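Local coordinates for heparin binding protein (Homo sapiens, PDB 1A7S) that binds heparin, kills many Gram-negative bacteria and attracts monocytes and fibroblasts, as a neutrophil granule homolog of the serine proteases, at residues Gly120-Ala126 and Arg142-Val148; Phe12-Ala16 and Thr177-Cys181; Arg155-Thr161 and Pro200-Arg205; Trp128-Gly134 and Cys171-Gly175. The contacts are given in a common frame with arbitrary orientation. Residues are numbered along the deposited sequence.

Contact 1: Gly120-Ala126 and Arg142-Val148; sequences GTRCQVA and RFVNVTV. With NAG (2-acetamido-2-deoxy-beta-D-glucopyranose), chain B; EOH (ethanol), chain G.
This contact is an antiparallel pairing of two successive strands, 122-126 and 142-148, in the C-terminal barrel of the chymotrypsin fold. It illustrates how a barrel wall separates a glycosylated outer face from an apolar inner one. The strand axes approach to 4.5 Å with 138° between their directions. C123/V146 and V125/V144 are hydrogen-bonded pairs (C123 N to V146 O 2.8 Å, V146 N to C123 O 2.9 Å, V125 N to V144 O 3.1 Å, V144 N to V125 O 3.0 Å). Before strand 122-126 begins, two more hydrogen bonds form, G120 N to V148 O and V148 N to T121 O, each 2.9 Å. C123, V125, V144 and V146 share one face; V125 and V144, both p, touch CG1 to CG1 at 3.6 Å. R122, Q124, N145 and F143 occupy the other. N145 ND2 is bonded to NAG C1 at 1.4 Å, and F143 CE2 lies 3.4 Å from NAG C8. Strand 178-181 adjoins 122-127, with a C123-C181 disulfide, while strands 5-6 and 158-162 adjoin 142-148.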
loop_
_atom_site.group_PDB
_atom_site.type_symbol
_atom_site.label_atom_id
_atom_site.label_comp_id
_atom_site.label_asym_id
_atom_site.label_seq_id
_atom_site.Cartn_x
_atom_site.Cartn_y
_atom_site.Cartn_z
ATOM N N GLY A 120 -14.298 14.190 -3.494
ATOM C CA GLY A 120 -13.678 15.367 -4.009
ATOM C C GLY A 120 -12.272 15.594 -3.438
ATOM O O GLY A 120 -11.522 16.406 -3.956
ATOM N N THR A 121 -11.939 14.839 -2.365
ATOM C CA THR A 121 -10.574 15.041 -1.758
ATOM C C THR A 121 -9.543 14.485 -2.747
ATOM O O THR A 121 -9.687 13.418 -3.298
ATOM C CB THR A 121 -10.510 14.228 -0.455
ATOM O OG1 THR A 121 -11.473 14.754 0.444
ATOM C CG2 THR A 121 -9.118 14.408 0.243
ATOM N N ARG A 122 -8.525 15.295 -2.967
ATOM C CA ARG A 122 -7.386 14.924 -3.796
ATOM C C ARG A 122 -6.373 14.113 -2.969
ATOM O O ARG A 122 -6.057 14.447 -1.817
ATOM C CB ARG A 122 -6.748 16.226 -4.330
ATOM C CG ARG A 122 -7.794 16.804 -5.365
ATOM C CD ARG A 122 -7.288 18.114 -5.935
ATOM N NE ARG A 122 -6.065 17.995 -6.669
ATOM C CZ ARG A 122 -5.858 18.262 -7.940
ATOM N NH1 ARG A 122 -6.599 19.189 -8.586
ATOM N NH2 ARG A 122 -4.866 17.675 -8.593
ATOM N N CYS A 123 -5.925 13.050 -3.539
ATOM C CA CYS A 123 -4.971 12.118 -2.963
ATOM C C CYS A 123 -3.924 11.751 -4.051
ATOM O O CYS A 123 -4.029 12.160 -5.200
ATOM C CB CYS A 123 -5.726 10.851 -2.537
ATOM S SG CYS A 123 -7.145 11.081 -1.473
ATOM N N GLN A 124 -2.960 10.950 -3.641
ATOM C CA GLN A 124 -2.015 10.323 -4.556
ATOM C C GLN A 124 -1.869 8.834 -4.188
ATOM O O GLN A 124 -2.060 8.460 -3.058
ATOM C CB GLN A 124 -0.621 10.964 -4.516
ATOM C CG GLN A 124 -0.609 12.388 -5.020
ATOM C CD GLN A 124 0.716 13.028 -5.160
ATOM O OE1 GLN A 124 0.933 13.839 -6.141
ATOM N NE2 GLN A 124 1.652 12.764 -4.357
ATOM N N VAL A 125 -1.508 8.076 -5.221
ATOM C CA VAL A 125 -1.124 6.697 -5.062
ATOM C C VAL A 125 0.141 6.456 -5.843
ATOM O O VAL A 125 0.224 6.964 -7.023
ATOM C CB VAL A 125 -2.269 5.724 -5.381
ATOM C CG1 VAL A 125 -2.849 5.852 -6.730
ATOM C CG2 VAL A 125 -1.877 4.335 -4.989
ATOM N N ALA A 126 1.096 5.783 -5.342
ATOM C CA ALA A 126 2.373 5.483 -5.936
ATOM C C ALA A 126 2.657 3.982 -5.834
ATOM O O ALA A 126 2.267 3.306 -4.898
ATOM C CB ALA A 126 3.478 6.289 -5.282
ATOM N N ARG A 142 6.108 4.959 -9.749
ATOM C CA ARG A 142 5.285 5.944 -10.497
ATOM C C ARG A 142 4.172 6.394 -9.557
ATOM O O ARG A 142 3.822 5.673 -8.638
ATOM C CB ARG A 142 4.794 5.358 -11.808
ATOM C CG ARG A 142 5.889 4.872 -12.717
ATOM C CD ARG A 142 5.365 4.412 -14.048
ATOM N NE ARG A 142 4.944 5.554 -14.878
ATOM C CZ ARG A 142 5.731 6.318 -15.597
ATOM N NH1 ARG A 142 7.032 6.195 -15.698
ATOM N NH2 ARG A 142 5.140 7.363 -16.266
ATOM N N PHE A 143 3.569 7.553 -9.847
ATOM C CA PHE A 143 2.523 8.100 -9.025
ATOM C C PHE A 143 1.493 8.813 -9.846
ATOM O O PHE A 143 1.757 9.351 -10.938
ATOM C CB PHE A 143 3.091 8.969 -7.902
ATOM C CG PHE A 143 3.622 10.298 -8.392
ATOM C CD1 PHE A 143 4.849 10.387 -9.030
ATOM C CD2 PHE A 143 2.889 11.458 -8.227
ATOM C CE1 PHE A 143 5.301 11.572 -9.593
ATOM C CE2 PHE A 143 3.400 12.653 -8.724
ATOM C CZ PHE A 143 4.597 12.680 -9.418
ATOM N N VAL A 144 0.296 8.858 -9.307
ATOM C CA VAL A 144 -0.830 9.516 -9.973
ATOM C C VAL A 144 -1.689 10.255 -8.940
ATOM O O VAL A 144 -1.814 9.797 -7.798
ATOM C CB VAL A 144 -1.668 8.483 -10.748
ATOM C CG1 VAL A 144 -2.212 7.339 -9.904
ATOM C CG2 VAL A 144 -2.636 9.058 -11.711
ATOM N N ASN A 145 -2.226 11.395 -9.350
ATOM C CA ASN A 145 -3.197 12.136 -8.584
ATOM C C ASN A 145 -4.562 11.460 -8.756
ATOM O O ASN A 145 -4.926 11.189 -9.923
ATOM C CB ASN A 145 -3.316 13.548 -9.126
ATOM C CG ASN A 145 -2.125 14.427 -8.767
ATOM O OD1 ASN A 145 -1.408 14.202 -7.788
ATOM N ND2 ASN A 145 -1.938 15.463 -9.600
ATOM N N VAL A 146 -5.270 11.226 -7.694
ATOM C CA VAL A 146 -6.576 10.612 -7.741
ATOM C C VAL A 146 -7.534 11.427 -6.874
ATOM O O VAL A 146 -7.066 12.164 -5.968
ATOM C CB VAL A 146 -6.600 9.123 -7.396
ATOM C CG1 VAL A 146 -5.578 8.322 -8.246
ATOM C CG2 VAL A 146 -6.299 8.885 -5.917
ATOM N N THR A 147 -8.818 11.240 -7.093
ATOM C CA THR A 147 -9.842 11.984 -6.330
ATOM C C THR A 147 -10.827 11.018 -5.739
ATOM O O THR A 147 -11.299 10.099 -6.411
ATOM C CB THR A 147 -10.559 12.991 -7.287
ATOM O OG1 THR A 147 -9.551 13.865 -7.797
ATOM C CG2 THR A 147 -11.568 13.799 -6.518
ATOM N N VAL A 148 -11.190 11.205 -4.486
ATOM C CA VAL A 148 -12.181 10.308 -3.813
ATOM C C VAL A 148 -13.525 10.470 -4.454
ATOM O O VAL A 148 -13.998 11.567 -4.669
ATOM C CB VAL A 148 -12.221 10.659 -2.314
ATOM C CG1 VAL A 148 -13.339 9.869 -1.613
ATOM C CG2 VAL A 148 -10.861 10.377 -1.679
HETATM C C1 NAG B . -1.015 16.533 -9.315
HETATM C C2 NAG B . -0.178 16.652 -10.634
HETATM C C3 NAG B . 0.697 17.890 -10.530
HETATM C C4 NAG B . -0.314 19.116 -10.384
HETATM C C5 NAG B . -0.967 18.877 -9.002
HETATM C C6 NAG B . -2.103 19.828 -8.721
HETATM C C7 NAG B . 0.521 14.447 -11.550
HETATM C C8 NAG B . 1.406 13.249 -11.434
HETATM N N2 NAG B . 0.748 15.482 -10.706
HETATM O O3 NAG B . 1.356 18.095 -11.736
HETATM O O4 NAG B . 0.590 20.263 -10.285
HETATM O O5 NAG B . -1.820 17.722 -9.167
HETATM O O6 NAG B . -2.739 20.196 -9.914
HETATM O O7 NAG B . -0.395 14.495 -12.305
HETATM C C1 EOH G . 1.760 6.746 -1.857
HETATM C C2 EOH G . 1.246 8.027 -2.388
HETATM O O EOH G . 1.329 5.494 -2.506
#

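Contact 2: Phe12-Ala16 and Thr177-Cys181; sequences FPFLA and TPLVC. With EOH (ethanol), chain G.
An ethanol molecule, probably from the crystallisation liquor, sits between these segments, whose direct contact buries just 152 Å². The fold is that of chymotrypsin, two β-barrels set side by side, and the contact lies on their interface: L15 and A16 begin strand 15-20 of the N-terminal barrel, whereas P178-C181 form a strand of the C-terminal one. It is an example of barrels meeting through side chains, with no strand pairing between the two segments; the nearest CA atoms, those of L15 and T177, stay 7.4 Å apart. F12-L15 make a type I turn, closed by L15 N to F12 O at 3.1 Å, which brings F14 to face the other barrel. With chi1 p and chi2 77°, its ring places CE1 3.9 Å from P178 CG and CZ 4.0 Å from V180 CG2. L15, in the m,t rotamer, brings CD2 to 3.7 Å from P178 CD and 3.6 Å from T177 OG1. That hydroxyl is also hydrogen-bonded to A126 O, and water 1 donates to it at 2.8 Å while reaching A16 O by a weak bond of 3.3 Å. The ethanol has its C1 3.6 Å from F14 CE1 and its C2 3.6 Å from V180 CG2; its oxygen accepts from A126 N and donates to P178 O at 2.7 Å.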
loop_
_atom_site.group_PDB
_atom_site.type_symbol
_atom_site.label_atom_id
_atom_site.label_comp_id
_atom_site.label_asym_id
_atom_site.label_seq_id
_atom_site.Cartn_x
_atom_site.Cartn_y
_atom_site.Cartn_z
ATOM N N PHE A 12 8.534 9.144 -2.120
ATOM C CA PHE A 12 7.623 8.374 -1.274
ATOM C C PHE A 12 8.395 7.438 -0.382
ATOM O O PHE A 12 8.464 6.211 -0.577
ATOM C CB PHE A 12 6.658 7.570 -2.173
ATOM C CG PHE A 12 5.904 8.494 -3.116
ATOM C CD1 PHE A 12 4.837 9.230 -2.721
ATOM C CD2 PHE A 12 6.265 8.618 -4.445
ATOM C CE1 PHE A 12 4.123 10.019 -3.575
ATOM C CE2 PHE A 12 5.610 9.385 -5.318
ATOM C CZ PHE A 12 4.526 10.141 -4.903
ATOM N N PRO A 13 9.058 8.019 0.645
ATOM C CA PRO A 13 10.070 7.239 1.391
ATOM C C PRO A 13 9.503 6.219 2.387
ATOM O O PRO A 13 10.266 5.438 2.961
ATOM C CB PRO A 13 10.906 8.305 2.053
ATOM C CG PRO A 13 10.025 9.486 2.206
ATOM C CD PRO A 13 9.035 9.437 1.083
ATOM N N PHE A 14 8.204 6.154 2.540
ATOM C CA PHE A 14 7.511 5.176 3.321
ATOM C C PHE A 14 7.180 3.925 2.544
ATOM O O PHE A 14 6.636 2.976 3.104
ATOM C CB PHE A 14 6.247 5.780 3.960
ATOM C CG PHE A 14 5.418 6.507 2.926
ATOM C CD1 PHE A 14 4.644 5.835 2.036
ATOM C CD2 PHE A 14 5.495 7.921 2.817
ATOM C CE1 PHE A 14 3.954 6.479 1.008
ATOM C CE2 PHE A 14 4.810 8.549 1.798
ATOM C CZ PHE A 14 4.073 7.860 0.894
ATOM N N LEU A 15 7.383 3.918 1.230
ATOM C CA LEU A 15 6.919 2.857 0.404
ATOM C C LEU A 15 7.714 1.554 0.608
ATOM O O LEU A 15 8.961 1.616 0.670
ATOM C CB LEU A 15 6.986 3.177 -1.069
ATOM C CG LEU A 15 5.972 3.978 -1.708
ATOM C CD1 LEU A 15 6.241 4.022 -3.220
ATOM C CD2 LEU A 15 4.517 3.556 -1.443
ATOM N N ALA A 16 7.002 0.463 0.609
ATOM C CA ALA A 16 7.628 -0.853 0.641
ATOM C C ALA A 16 7.384 -1.583 -0.660
ATOM O O ALA A 16 6.334 -1.447 -1.266
ATOM C CB ALA A 16 6.959 -1.666 1.772
ATOM N N THR A 177 -0.311 -1.022 -1.787
ATOM C CA THR A 177 0.284 0.304 -1.689
ATOM C C THR A 177 -0.669 1.315 -1.104
ATOM O O THR A 177 -1.897 1.192 -1.262
ATOM C CB THR A 177 0.840 0.728 -3.095
ATOM O OG1 THR A 177 1.987 1.528 -2.900
ATOM C CG2 THR A 177 -0.196 1.446 -3.917
ATOM N N PRO A 178 -0.215 2.315 -0.379
ATOM C CA PRO A 178 -1.120 3.210 0.319
ATOM C C PRO A 178 -1.695 4.294 -0.595
ATOM O O PRO A 178 -1.076 4.806 -1.507
ATOM C CB PRO A 178 -0.212 3.831 1.386
ATOM C CG PRO A 178 1.154 3.845 0.755
ATOM C CD PRO A 178 1.214 2.540 -0.012
ATOM N N LEU A 179 -2.887 4.677 -0.227
ATOM C CA LEU A 179 -3.549 5.900 -0.747
ATOM C C LEU A 179 -3.268 6.990 0.303
ATOM O O LEU A 179 -3.647 6.802 1.466
ATOM C CB LEU A 179 -5.081 5.658 -0.852
ATOM C CG LEU A 179 -5.855 6.929 -1.280
ATOM C CD1 LEU A 179 -5.569 7.238 -2.733
ATOM C CD2 LEU A 179 -7.352 6.712 -1.051
ATOM N N VAL A 180 -2.609 8.089 -0.114
ATOM C CA VAL A 180 -2.260 9.146 0.776
ATOM C C VAL A 180 -3.111 10.383 0.466
ATOM O O VAL A 180 -3.077 10.872 -0.639
ATOM C CB VAL A 180 -0.769 9.519 0.687
ATOM C CG1 VAL A 180 -0.466 10.638 1.608
ATOM C CG2 VAL A 180 0.057 8.255 1.046
ATOM N N CYS A 181 -3.834 10.818 1.466
ATOM C CA CYS A 181 -4.667 12.023 1.345
ATOM C C CYS A 181 -4.361 12.876 2.576
ATOM O O CYS A 181 -4.395 12.372 3.685
ATOM C CB CYS A 181 -6.176 11.694 1.313
ATOM S SG CYS A 181 -6.700 10.330 0.306
HETATM C C1 EOH G . 1.760 6.746 -1.857
HETATM C C2 EOH G . 1.246 8.027 -2.388
HETATM O O EOH G . 1.329 5.494 -2.506
HETATM O O HOH W 1 4.339 0.177 -3.372
#

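Contact 3: Arg155-Thr161 and Pro200-Arg205; sequences RPNNVCT and PDFFTR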
loop_
_atom_site.group_PDB
_atom_site.type_symbol
_atom_site.label_atom_id
_atom_site.label_comp_id
_atom_site.label_asym_id
_atom_site.label_seq_id
_atom_site.Cartn_x
_atom_site.Cartn_y
_atom_site.Cartn_z
ATOM N N ARG A 155 -18.340 1.524 -1.412
ATOM C CA ARG A 155 -19.005 0.723 -0.366
ATOM C C ARG A 155 -18.309 1.086 0.942
ATOM O O ARG A 155 -17.167 1.559 0.920
ATOM C CB ARG A 155 -18.740 -0.761 -0.701
ATOM C CG ARG A 155 -17.291 -1.063 -0.700
ATOM C CD ARG A 155 -16.964 -2.236 -1.676
ATOM N NE ARG A 155 -17.103 -3.424 -1.065
ATOM C CZ ARG A 155 -16.577 -4.625 -1.022
ATOM N NH1 ARG A 155 -15.255 -4.791 -0.952
ATOM N NH2 ARG A 155 -17.325 -5.708 -1.080
ATOM N N PRO A 156 -19.002 0.975 2.060
ATOM C CA PRO A 156 -18.484 1.428 3.329
ATOM C C PRO A 156 -17.126 0.915 3.728
ATOM O O PRO A 156 -16.354 1.684 4.356
ATOM C CB PRO A 156 -19.563 1.117 4.344
ATOM C CG PRO A 156 -20.813 0.971 3.595
ATOM C CD PRO A 156 -20.434 0.504 2.187
ATOM N N ASN A 157 -16.766 -0.312 3.392
ATOM C CA ASN A 157 -15.460 -0.873 3.808
ATOM C C ASN A 157 -14.266 -0.243 3.083
ATOM O O ASN A 157 -13.131 -0.480 3.492
ATOM C CB ASN A 157 -15.453 -2.388 3.449
ATOM C CG ASN A 157 -14.495 -3.164 4.269
ATOM O OD1 ASN A 157 -13.553 -3.782 3.742
ATOM N ND2 ASN A 157 -14.688 -3.152 5.569
ATOM N N ASN A 158 -14.546 0.500 2.022
ATOM C CA ASN A 158 -13.536 1.026 1.142
ATOM C C ASN A 158 -13.563 2.530 1.049
ATOM O O ASN A 158 -14.578 3.173 1.356
ATOM C CB ASN A 158 -13.705 0.451 -0.277
ATOM C CG ASN A 158 -13.416 -1.057 -0.287
ATOM O OD1 ASN A 158 -12.194 -1.482 -0.354
ATOM N ND2 ASN A 158 -14.373 -1.847 -0.247
ATOM N N VAL A 159 -12.475 3.096 0.576
ATOM C CA VAL A 159 -12.381 4.442 0.052
ATOM C C VAL A 159 -12.054 4.251 -1.460
ATOM O O VAL A 159 -11.199 3.447 -1.797
ATOM C CB VAL A 159 -11.204 5.246 0.680
ATOM C CG1 VAL A 159 -11.091 6.613 -0.019
ATOM C CG2 VAL A 159 -11.424 5.439 2.144
ATOM N N CYS A 160 -12.872 4.850 -2.306
ATOM C CA CYS A 160 -12.750 4.683 -3.745
ATOM C C CYS A 160 -12.284 5.973 -4.395
ATOM O O CYS A 160 -12.599 7.058 -3.938
ATOM C CB CYS A 160 -14.060 4.263 -4.369
ATOM S SG CYS A 160 -14.662 2.698 -3.801
ATOM N N THR A 161 -11.491 5.781 -5.488
ATOM C CA THR A 161 -10.943 6.920 -6.186
ATOM C C THR A 161 -11.072 6.782 -7.669
ATOM O O THR A 161 -11.266 5.686 -8.215
ATOM C CB THR A 161 -9.456 7.145 -5.843
ATOM O OG1 THR A 161 -8.682 6.032 -6.333
ATOM C CG2 THR A 161 -9.225 7.239 -4.371
ATOM N N PRO A 200 -13.874 2.828 -10.554
ATOM C CA PRO A 200 -13.008 3.382 -9.531
ATOM C C PRO A 200 -11.968 2.343 -9.044
ATOM O O PRO A 200 -12.118 1.170 -9.259
ATOM C CB PRO A 200 -13.993 3.683 -8.402
ATOM C CG PRO A 200 -15.117 2.808 -8.611
ATOM C CD PRO A 200 -15.199 2.482 -10.070
ATOM N N ASP A 201 -10.977 2.845 -8.358
ATOM C CA ASP A 201 -10.045 1.987 -7.592
ATOM C C ASP A 201 -10.646 1.851 -6.184
ATOM O O ASP A 201 -11.123 2.830 -5.618
ATOM C CB ASP A 201 -8.675 2.647 -7.509
ATOM C CG ASP A 201 -7.897 2.493 -8.819
ATOM O OD1 ASP A 201 -8.274 1.591 -9.604
ATOM O OD2 ASP A 201 -6.855 3.181 -8.916
ATOM N N PHE A 202 -10.545 0.629 -5.644
ATOM C CA PHE A 202 -11.009 0.372 -4.309
ATOM C C PHE A 202 -9.813 0.162 -3.369
ATOM O O PHE A 202 -9.010 -0.750 -3.580
ATOM C CB PHE A 202 -11.883 -0.916 -4.294
ATOM C CG PHE A 202 -13.214 -0.721 -4.937
ATOM C CD1 PHE A 202 -13.315 -0.617 -6.313
ATOM C CD2 PHE A 202 -14.368 -0.622 -4.195
ATOM C CE1 PHE A 202 -14.515 -0.512 -6.940
ATOM C CE2 PHE A 202 -15.587 -0.524 -4.796
ATOM C CZ PHE A 202 -15.694 -0.436 -6.152
ATOM N N PHE A 203 -9.796 0.973 -2.302
ATOM C CA PHE A 203 -8.800 0.897 -1.265
ATOM C C PHE A 203 -9.482 0.530 0.050
ATOM O O PHE A 203 -10.574 1.006 0.345
ATOM C CB PHE A 203 -8.126 2.297 -1.074
ATOM C CG PHE A 203 -7.333 2.744 -2.258
ATOM C CD1 PHE A 203 -7.890 3.407 -3.299
ATOM C CD2 PHE A 203 -5.967 2.536 -2.277
ATOM C CE1 PHE A 203 -7.192 3.826 -4.393
ATOM C CE2 PHE A 203 -5.204 2.975 -3.348
ATOM C CZ PHE A 203 -5.823 3.571 -4.430
ATOM N N THR A 204 -8.866 -0.315 0.834
ATOM C CA THR A 204 -9.386 -0.587 2.190
ATOM C C THR A 204 -9.395 0.686 2.974
ATOM O O THR A 204 -8.413 1.444 2.934
ATOM C CB THR A 204 -8.446 -1.623 2.845
ATOM O OG1 THR A 204 -8.370 -2.691 1.928
ATOM C CG2 THR A 204 -8.981 -2.042 4.236
ATOM N N ARG A 205 -10.491 0.979 3.661
ATOM C CA ARG A 205 -10.640 2.198 4.426
ATOM C C ARG A 205 -9.898 2.078 5.755
ATOM O O ARG A 205 -10.415 1.558 6.727
ATOM C CB ARG A 205 -12.114 2.492 4.626
ATOM C CG ARG A 205 -12.357 3.866 5.290
ATOM C CD ARG A 205 -13.884 4.175 5.466
ATOM N NE ARG A 205 -14.454 4.500 4.142
ATOM C CZ ARG A 205 -14.596 5.719 3.638
ATOM N NH1 ARG A 205 -14.005 6.773 4.251
ATOM N NH2 ARG A 205 -15.238 5.917 2.530
HETATM O O HOH W 2 -17.084 4.437 0.749
HETATM O O HOH W 3 -11.157 -3.889 2.349
HETATM O O HOH W 4 -7.962 5.880 -9.003
#
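Strand 201-205 corresponds to the one that, in active relatives, forms part of the wall of the primary specificity pocket; here it pairs antiparallel with 158-161, the axes 4.3 Å apart and 150° between their directions. Two hydrogen-bonded pairs set the register: V159/F203 (V159 N to F203 O 2.8 Å, F203 N to V159 O 2.9 Å) and T161/D201 (T161 N to D201 O 3.0 Å, D201 N to T161 O 2.9 Å). Within the C-terminal barrel of the chymotrypsin fold, V159, T161 and F203 turn to the side where all three pack on L179. C160 and F202 take the opposite face, the C160 SG sitting 3.7 Å from the F202 ring centroid, over its face, a Cys sulfur-aromatic contact made by a sulfur also bonded to C154. At the far end, the R155-N158 type I turn meets R205, whose backbone N bonds to N157 O at 3.0 Å. The R205 side chain, bent at chi3 (m), reaches across: its NE donates to N158 O at 3.1 Å and its guanidinium lays a face over V159 CG2, 3.5 Å from CZ.

Contact 4: Trp128-Gly134 and Cys171-Gly175; sequences WGSQRSG and CNGDG. With EOH (ethanol), chain L; EOH (ethanol), chain K.
C171 starts the walk with its CB directed at the 128-134 loop; chi1 is t, and SG, disulfide-bonded to C196, lies 3.1 Å from S130 OG and 3.3 Å from R132 C. Its carbonyl O accepts D174 N at 3.0 Å, closing a type II turn. N172 (phi/psi -56/130) ties the loop twice: its O receives S130 N at 2.8 Å, and, with chi1 m, its OD1 receives G134 N at 2.7 Å. G173 follows at phi/psi 98/-14, its CA 4.1 Å from that of G129; water 5 joins G173 O to W128 N, 2.9 Å from each. This is the activation region of the chymotrypsin fold: D174 OD2 binds the mature N terminus, I1 N, as in active proteases, and also C171 N at 2.9 Å. D174 OD1 takes G129 N at 2.8 Å. So close do the loops run that a CB on G129 would clash with D174 OD2 and N172 O. G175 then occupies the position held by the catalytic serine in active relatives, consistent with a protease homolog.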
loop_
_atom_site.group_PDB
_atom_site.type_symbol
_atom_site.label_atom_id
_atom_site.label_comp_id
_atom_site.label_asym_id
_atom_site.label_seq_id
_atom_site.Cartn_x
_atom_site.Cartn_y
_atom_site.Cartn_z
ATOM N N TRP A 128 5.092 0.454 -7.945
ATOM C CA TRP A 128 5.917 -0.123 -8.995
ATOM C C TRP A 128 5.083 -0.985 -9.945
ATOM O O TRP A 128 5.646 -1.755 -10.748
ATOM C CB TRP A 128 7.058 -0.913 -8.424
ATOM C CG TRP A 128 8.156 -0.139 -7.768
ATOM C CD1 TRP A 128 9.244 0.370 -8.430
ATOM C CD2 TRP A 128 8.329 0.199 -6.402
ATOM N NE1 TRP A 128 10.082 0.986 -7.541
ATOM C CE2 TRP A 128 9.553 0.902 -6.291
ATOM C CE3 TRP A 128 7.557 -0.006 -5.241
ATOM C CZ2 TRP A 128 10.015 1.390 -5.074
ATOM C CZ3 TRP A 128 8.051 0.454 -4.034
ATOM C CH2 TRP A 128 9.276 1.137 -3.979
ATOM N N GLY A 129 3.754 -0.895 -9.868
ATOM C CA GLY A 129 2.907 -1.745 -10.686
ATOM C C GLY A 129 2.954 -1.472 -12.137
ATOM O O GLY A 129 3.588 -0.529 -12.639
ATOM N N SER A 130 2.277 -2.351 -12.911
ATOM C CA SER A 130 2.220 -2.218 -14.355
ATOM C C SER A 130 1.334 -1.047 -14.798
ATOM O O SER A 130 0.683 -0.379 -13.991
ATOM C CB SER A 130 1.616 -3.514 -14.935
ATOM O OG SER A 130 0.275 -3.676 -14.475
ATOM N N GLN A 131 1.294 -0.847 -16.092
ATOM C CA GLN A 131 0.507 0.182 -16.788
ATOM C C GLN A 131 -0.745 -0.356 -17.427
ATOM O O GLN A 131 -1.596 0.390 -17.915
ATOM C CB GLN A 131 1.281 1.049 -17.725
ATOM C CG GLN A 131 2.318 1.982 -17.076
ATOM C CD GLN A 131 3.368 1.236 -16.313
ATOM O OE1 GLN A 131 4.127 0.492 -16.920
ATOM N NE2 GLN A 131 3.387 1.334 -14.987
ATOM N N ARG A 132 -0.874 -1.668 -17.503
ATOM C CA ARG A 132 -1.997 -2.346 -18.074
ATOM C C ARG A 132 -2.083 -3.737 -17.432
ATOM O O ARG A 132 -1.058 -4.295 -17.016
ATOM C CB ARG A 132 -1.903 -2.466 -19.594
ATOM C CG ARG A 132 -0.795 -3.285 -20.121
ATOM C CD ARG A 132 -0.738 -3.458 -21.642
ATOM N NE ARG A 132 0.332 -4.358 -22.017
ATOM C CZ ARG A 132 0.312 -5.676 -21.978
ATOM N NH1 ARG A 132 -0.855 -6.326 -21.838
ATOM N NH2 ARG A 132 1.422 -6.342 -22.216
ATOM N N SER A 133 -3.264 -4.286 -17.385
ATOM C CA SER A 133 -3.419 -5.633 -16.822
ATOM C C SER A 133 -2.592 -6.587 -17.678
ATOM O O SER A 133 -2.673 -6.593 -18.868
ATOM C CB SER A 133 -4.943 -5.947 -16.944
ATOM O OG SER A 133 -5.058 -7.347 -16.590
ATOM N N GLY A 134 -1.763 -7.391 -17.018
ATOM C CA GLY A 134 -0.860 -8.337 -17.653
ATOM C C GLY A 134 0.414 -7.748 -18.186
ATOM O O GLY A 134 1.252 -8.493 -18.744
ATOM N N CYS A 171 -2.630 -0.847 -10.714
ATOM C CA CYS A 171 -2.604 -1.999 -11.576
ATOM C C CYS A 171 -1.872 -3.151 -10.948
ATOM O O CYS A 171 -1.552 -3.132 -9.731
ATOM C CB CYS A 171 -2.177 -1.624 -12.983
ATOM S SG CYS A 171 -2.689 -2.699 -14.340
ATOM N N ASN A 172 -1.534 -4.194 -11.657
ATOM C CA ASN A 172 -0.837 -5.353 -11.113
ATOM C C ASN A 172 0.453 -4.909 -10.458
ATOM O O ASN A 172 1.222 -4.171 -11.018
ATOM C CB ASN A 172 -0.509 -6.325 -12.256
ATOM C CG ASN A 172 -1.560 -6.647 -13.234
ATOM O OD1 ASN A 172 -1.312 -6.942 -14.366
ATOM N ND2 ASN A 172 -2.836 -6.658 -12.833
ATOM N N GLY A 173 0.686 -5.357 -9.194
ATOM C CA GLY A 173 1.900 -4.995 -8.473
ATOM C C GLY A 173 1.695 -3.840 -7.529
ATOM O O GLY A 173 2.583 -3.510 -6.704
ATOM N N ASP A 174 0.590 -3.121 -7.659
ATOM C CA ASP A 174 0.254 -2.032 -6.739
ATOM C C ASP A 174 -0.571 -2.484 -5.559
ATOM O O ASP A 174 -0.863 -1.640 -4.683
ATOM C CB ASP A 174 -0.429 -0.901 -7.469
ATOM C CG ASP A 174 0.468 -0.237 -8.502
ATOM O OD1 ASP A 174 1.667 -0.008 -8.218
ATOM O OD2 ASP A 174 -0.073 0.026 -9.641
ATOM N N GLY A 175 -1.044 -3.729 -5.517
ATOM C CA GLY A 175 -1.834 -4.156 -4.346
ATOM C C GLY A 175 -1.069 -3.895 -3.091
ATOM O O GLY A 175 0.137 -4.074 -3.017
HETATM C C1 EOH L . -4.835 -4.353 -10.210
HETATM C C2 EOH L . -5.878 -3.311 -10.195
HETATM O O EOH L . -4.711 -5.022 -11.514
HETATM C C1 EOH K . 4.096 -4.123 -21.150
HETATM C C2 EOH K . 4.348 -5.588 -21.457
HETATM O O EOH K . 2.730 -3.758 -21.498
HETATM O O HOH W 5 4.092 -1.200 -5.797
HETATM O O HOH W 6 -4.318 -8.784 -14.435
#

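From the N terminus, 12-16 in the first barrel opens the longest loop, which contact 2 closes at 177-181, tying the two barrels together. Within that span contact 1 opens at 120-126 and contact 4 at 128-134; contact 1 closes first, at 142-148, so the two cross. Contact 3 opens at 155-161, in series after contact 1, and closes last at 200-205, crossing both contact 4 (closed at 171-175) and contact 2. Contacts 1 and 3 build the second barrel's sheet, where 142-148 neighbours 158-162, and L179 of contact 2 packs against T161, V159 and F203 of contact 3. Contact 4 joins loops leading from these strands; W128 reaches L15 in contact 2.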